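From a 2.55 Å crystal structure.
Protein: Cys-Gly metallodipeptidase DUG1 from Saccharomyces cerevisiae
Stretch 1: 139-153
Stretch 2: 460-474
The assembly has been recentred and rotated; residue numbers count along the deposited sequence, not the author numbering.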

# COMPACT_ATOMS: atom_id res chain seq x y z
N THR A 139 -23.93 -2.78 -11.96
CA THR A 139 -24.46 -3.91 -12.72
C THR A 139 -25.96 -4.20 -12.48
O THR A 139 -26.69 -4.54 -13.41
N GLY A 140 -26.42 -4.05 -11.25
CA GLY A 140 -27.84 -4.13 -10.97
C GLY A 140 -28.68 -3.17 -11.80
O GLY A 140 -29.58 -3.60 -12.54
N PRO A 141 -28.39 -1.85 -11.70
CA PRO A 141 -29.18 -0.87 -12.46
C PRO A 141 -29.08 -1.11 -13.97
O PRO A 141 -30.11 -1.09 -14.63
N LEU A 142 -27.87 -1.32 -14.48
CA LEU A 142 -27.67 -1.60 -15.89
C LEU A 142 -28.60 -2.71 -16.37
O LEU A 142 -29.38 -2.52 -17.30
N LEU A 143 -28.50 -3.89 -15.75
CA LEU A 143 -29.30 -5.03 -16.17
C LEU A 143 -30.80 -4.76 -16.02
O LEU A 143 -31.62 -5.34 -16.73
N SER A 144 -31.15 -3.87 -15.10
CA SER A 144 -32.55 -3.53 -14.89
C SER A 144 -33.23 -3.08 -16.18
O SER A 144 -34.37 -3.48 -16.45
N TRP A 145 -32.53 -2.29 -16.99
CA TRP A 145 -33.07 -1.89 -18.28
C TRP A 145 -33.48 -3.09 -19.13
O TRP A 145 -34.53 -3.07 -19.76
N ILE A 146 -32.67 -4.15 -19.11
CA ILE A 146 -33.02 -5.35 -19.87
C ILE A 146 -34.20 -6.10 -19.26
O ILE A 146 -35.09 -6.55 -19.98
N ASN A 147 -34.20 -6.24 -17.93
CA ASN A 147 -35.32 -6.84 -17.22
C ASN A 147 -36.63 -6.18 -17.64
O ASN A 147 -37.62 -6.86 -18.00
N VAL A 148 -36.62 -4.85 -17.62
CA VAL A 148 -37.76 -4.06 -18.02
C VAL A 148 -38.22 -4.36 -19.45
O VAL A 148 -39.42 -4.55 -19.68
N VAL A 149 -37.29 -4.41 -20.40
CA VAL A 149 -37.68 -4.81 -21.75
C VAL A 149 -38.34 -6.19 -21.72
O VAL A 149 -39.36 -6.40 -22.36
N ASP A 150 -37.79 -7.10 -20.93
CA ASP A 150 -38.36 -8.42 -20.84
C ASP A 150 -39.77 -8.39 -20.28
O ASP A 150 -40.63 -9.15 -20.72
N ALA A 151 -40.01 -7.52 -19.31
CA ALA A 151 -41.29 -7.53 -18.63
C ALA A 151 -42.40 -7.03 -19.55
O ALA A 151 -43.49 -7.60 -19.57
N PHE A 152 -42.12 -5.97 -20.30
CA PHE A 152 -43.03 -5.50 -21.34
C PHE A 152 -43.33 -6.66 -22.28
O PHE A 152 -44.49 -6.90 -22.65
N LYS A 153 -42.29 -7.40 -22.65
CA LYS A 153 -42.45 -8.50 -23.58
C LYS A 153 -43.37 -9.58 -23.01
O LYS A 153 -44.34 -9.98 -23.65
N ASN A 460 -35.49 -1.78 -3.65
CA ASN A 460 -34.99 -0.80 -4.63
C ASN A 460 -34.79 -1.41 -6.01
O ASN A 460 -34.98 -0.76 -7.03
N PHE A 461 -34.42 -2.68 -6.02
CA PHE A 461 -34.24 -3.39 -7.27
C PHE A 461 -35.58 -3.47 -7.98
O PHE A 461 -35.72 -2.99 -9.11
N VAL A 462 -36.57 -4.03 -7.31
CA VAL A 462 -37.90 -4.16 -7.89
C VAL A 462 -38.56 -2.80 -8.08
O VAL A 462 -39.06 -2.50 -9.17
N GLY A 463 -38.54 -1.98 -7.04
CA GLY A 463 -39.10 -0.63 -7.12
C GLY A 463 -38.50 0.18 -8.25
O GLY A 463 -39.21 0.92 -8.95
N GLY A 464 -37.18 0.04 -8.43
CA GLY A 464 -36.47 0.80 -9.45
C GLY A 464 -36.83 0.34 -10.85
O GLY A 464 -36.84 1.13 -11.79
N MET A 465 -37.11 -0.95 -10.99
CA MET A 465 -37.46 -1.49 -12.30
C MET A 465 -38.83 -0.99 -12.72
O MET A 465 -39.02 -0.52 -13.85
N LYS A 466 -39.78 -1.10 -11.79
CA LYS A 466 -41.12 -0.62 -12.01
C LYS A 466 -41.07 0.88 -12.25
O LYS A 466 -41.82 1.39 -13.07
N THR A 467 -40.18 1.58 -11.56
CA THR A 467 -40.06 3.02 -11.77
C THR A 467 -39.49 3.32 -13.15
O THR A 467 -39.93 4.26 -13.84
N MET A 468 -38.53 2.52 -13.58
CA MET A 468 -38.00 2.67 -14.92
C MET A 468 -39.10 2.40 -15.96
O MET A 468 -39.18 3.07 -16.99
N ALA A 469 -39.93 1.40 -15.70
CA ALA A 469 -41.00 1.07 -16.64
C ALA A 469 -42.01 2.22 -16.77
O ALA A 469 -42.41 2.59 -17.87
N ALA A 470 -42.44 2.78 -15.64
CA ALA A 470 -43.45 3.82 -15.70
C ALA A 470 -42.87 5.08 -16.31
O ALA A 470 -43.53 5.77 -17.09
N TYR A 471 -41.61 5.35 -15.97
CA TYR A 471 -40.93 6.50 -16.54
C TYR A 471 -40.87 6.45 -18.07
O TYR A 471 -41.20 7.44 -18.73
N LEU A 472 -40.47 5.33 -18.65
CA LEU A 472 -40.49 5.21 -20.11
C LEU A 472 -41.91 5.40 -20.66
O LEU A 472 -42.12 6.04 -21.68
N GLN A 473 -42.89 4.84 -19.96
CA GLN A 473 -44.26 4.93 -20.39
C GLN A 473 -44.74 6.38 -20.36
O GLN A 473 -45.29 6.89 -21.35
N TYR A 474 -44.54 7.05 -19.22
CA TYR A 474 -45.02 8.41 -19.08
C TYR A 474 -44.30 9.36 -20.02
O TYR A 474 -44.92 10.24 -20.62

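Two helices, more than 300 residues apart in sequence, cross at -61° with their axes 9.4 Å apart at closest approach. The backbones come nearest at two pairs that each include one small side chain, Ser-144 CA to Met-465 CA at 5.9 Å and Val-148 CA to Ala-469 CA at 6.2 Å.

Met-468 does most to fill the contact. It points toward the partner helix, and its m, t, t rotamer (chi1 -69°, chi2 174°, chi3 164°) extends it across the gap and lays its end flat on Trp-145. Met-468 SD stands 3.8 Å from the centroid of the six-membered ring of Trp-145, almost on the normal, while Met-468 CE covers the five-membered ring, 3.6 Å from Trp-145 CE2. CB of Trp-145 points away, yet chi1 of -65° and chi2 of 113° bring the indole back to the interface, where CZ3 meets Leu-472 CD1 at 4.2 Å, near the ring plane.

Val-148, chi1 t, points in and divides its methyls: CG2 rests 4.1 Å from Met-465 CB and 4.2 Å from Met-468 CB, CG1 4.1 Å from Ala-469 CB. One turn on, Phe-152 (m, chi2 89°) uses the room beside that alanine, CE1 lying 3.9 Å from Ala-469 CB.

The polar side chains Ser-144 and Asn-147 find their partners in different ways. Ser-144 points toward the partner, but its m rotamer returns OG to its own helix, donating to Gly-140 O at 2.9 Å; the same OG sits at the edge of the Phe-461 ring, 3.3 Å from CE1. Phe-461 starts sideways, and its t rotamer carries the ring inward. Asn-147, also m, offers ND2 to Met-465 SD at 3.4 Å, a weak hydrogen bond and the sole one between the helices, while its OD1 is satisfied elsewhere in the structure. The rule is mostly apolar packing, with buried polar groups given partners, Ser-144 OG within its own helix and Asn-147 ND2 weakly across the contact.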

# COMPACT_ATOMS: atom_id res chain seq x y z
CB THR A 139 -23.58 -5.17 -12.50
OG1 THR A 139 -22.24 -4.87 -12.90
CG2 THR A 139 -24.07 -6.33 -13.32
CB PRO A 141 -28.53 0.46 -12.08
CG PRO A 141 -27.90 0.20 -10.74
CD PRO A 141 -27.41 -1.20 -10.81
CB LEU A 142 -26.22 -1.98 -16.17
CG LEU A 142 -25.77 -2.19 -17.62
CD1 LEU A 142 -24.28 -1.98 -17.72
CD2 LEU A 142 -26.12 -3.57 -18.12
CB LEU A 143 -28.90 -6.29 -15.41
CG LEU A 143 -27.50 -6.85 -15.69
CD1 LEU A 143 -27.17 -7.99 -14.74
CD2 LEU A 143 -27.39 -7.29 -17.15
CB SER A 144 -32.68 -2.44 -13.83
OG SER A 144 -32.36 -2.94 -12.55
CB TRP A 145 -32.08 -1.03 -19.06
CG TRP A 145 -31.81 0.28 -18.39
CD1 TRP A 145 -30.64 0.69 -17.82
CD2 TRP A 145 -32.74 1.35 -18.18
NE1 TRP A 145 -30.78 1.94 -17.29
CE2 TRP A 145 -32.06 2.37 -17.50
CE3 TRP A 145 -34.09 1.53 -18.51
CZ2 TRP A 145 -32.69 3.57 -17.14
CZ3 TRP A 145 -34.70 2.73 -18.16
CH2 TRP A 145 -34.00 3.73 -17.48
CB ILE A 146 -31.84 -6.29 -20.01
CG1 ILE A 146 -30.61 -5.51 -20.47
CG2 ILE A 146 -32.18 -7.44 -20.97
CD1 ILE A 146 -29.34 -6.30 -20.42
CB ASN A 147 -35.12 -6.68 -15.71
CG ASN A 147 -33.80 -7.30 -15.23
OD1 ASN A 147 -33.27 -8.22 -15.86
ND2 ASN A 147 -33.27 -6.79 -14.11
CB VAL A 148 -37.49 -2.57 -17.84
CG1 VAL A 148 -38.60 -1.74 -18.49
CG2 VAL A 148 -37.35 -2.27 -16.36
CB VAL A 149 -36.49 -4.80 -22.72
CG1 VAL A 149 -36.91 -5.39 -24.05
CG2 VAL A 149 -35.98 -3.40 -22.92
CB ASP A 150 -37.48 -9.32 -19.97
CG ASP A 150 -36.25 -9.80 -20.70
OD1 ASP A 150 -36.23 -9.68 -21.94
OD2 ASP A 150 -35.32 -10.30 -20.03
CB ALA A 151 -41.23 -6.71 -17.36
CB PHE A 152 -42.45 -4.31 -22.11
CG PHE A 152 -42.71 -2.98 -21.47
CD1 PHE A 152 -41.82 -2.45 -20.54
CD2 PHE A 152 -43.86 -2.26 -21.77
CE1 PHE A 152 -42.07 -1.22 -19.93
CE2 PHE A 152 -44.12 -1.04 -21.16
CZ PHE A 152 -43.22 -0.52 -20.24
CB LYS A 153 -41.10 -9.08 -23.97
CG LYS A 153 -40.85 -9.12 -25.47
CD LYS A 153 -39.37 -8.89 -25.80
CE LYS A 153 -38.48 -9.80 -24.96
NZ LYS A 153 -37.06 -9.35 -24.90
CB ASN A 460 -33.69 -0.18 -4.16
CG ASN A 460 -33.89 0.75 -2.98
OD1 ASN A 460 -34.19 0.30 -1.87
ND2 ASN A 460 -33.72 2.05 -3.22
CB PHE A 461 -33.66 -4.78 -7.01
CG PHE A 461 -33.31 -5.52 -8.25
CD1 PHE A 461 -32.78 -4.86 -9.34
CD2 PHE A 461 -33.53 -6.89 -8.34
CE1 PHE A 461 -32.47 -5.54 -10.50
CE2 PHE A 461 -33.21 -7.59 -9.50
CZ PHE A 461 -32.68 -6.91 -10.58
CB VAL A 462 -38.81 -5.07 -7.05
CG1 VAL A 462 -40.23 -5.04 -7.58
CG2 VAL A 462 -38.26 -6.49 -7.03
CB MET A 465 -37.43 -3.01 -12.29
CG MET A 465 -36.06 -3.59 -12.60
SD MET A 465 -36.05 -5.40 -12.65
CE MET A 465 -36.22 -5.79 -10.90
CB LYS A 466 -42.01 -0.96 -10.82
CG LYS A 466 -42.19 -2.46 -10.62
CD LYS A 466 -42.95 -2.79 -9.35
CE LYS A 466 -43.35 -4.27 -9.30
NZ LYS A 466 -44.16 -4.60 -8.10
CB THR A 467 -39.24 3.72 -10.66
OG1 THR A 467 -39.92 3.60 -9.41
CG2 THR A 467 -39.07 5.21 -10.96
CB MET A 468 -36.83 1.71 -15.15
CG MET A 468 -35.55 2.02 -14.38
SD MET A 468 -34.40 0.65 -14.67
CE MET A 468 -32.82 1.32 -14.15
CB ALA A 469 -41.69 -0.20 -16.21
CB ALA A 470 -44.03 4.10 -14.33
CB TYR A 471 -39.53 6.68 -15.94
CG TYR A 471 -38.55 7.24 -16.92
CD1 TYR A 471 -38.54 8.60 -17.20
CD2 TYR A 471 -37.65 6.43 -17.58
CE1 TYR A 471 -37.65 9.11 -18.12
CE2 TYR A 471 -36.77 6.93 -18.48
CZ TYR A 471 -36.77 8.28 -18.74
OH TYR A 471 -35.88 8.78 -19.65
CB LEU A 472 -39.89 3.88 -20.59
CG LEU A 472 -38.39 3.64 -20.34
CD1 LEU A 472 -38.00 2.22 -20.67
CD2 LEU A 472 -37.54 4.60 -21.15
CB GLN A 473 -45.15 4.06 -19.51
CG GLN A 473 -46.62 4.11 -19.91
CD GLN A 473 -46.85 3.68 -21.35
OE1 GLN A 473 -46.43 2.61 -21.76
NE2 GLN A 473 -47.52 4.53 -22.11
CB TYR A 474 -44.88 8.90 -17.65
CG TYR A 474 -45.86 8.27 -16.70
CD1 TYR A 474 -47.07 7.75 -17.15
CD2 TYR A 474 -45.57 8.18 -15.35
CE1 TYR A 474 -47.97 7.16 -16.27
CE2 TYR A 474 -46.45 7.60 -14.46
CZ TYR A 474 -47.64 7.09 -14.92
OH TYR A 474 -48.50 6.51 -14.02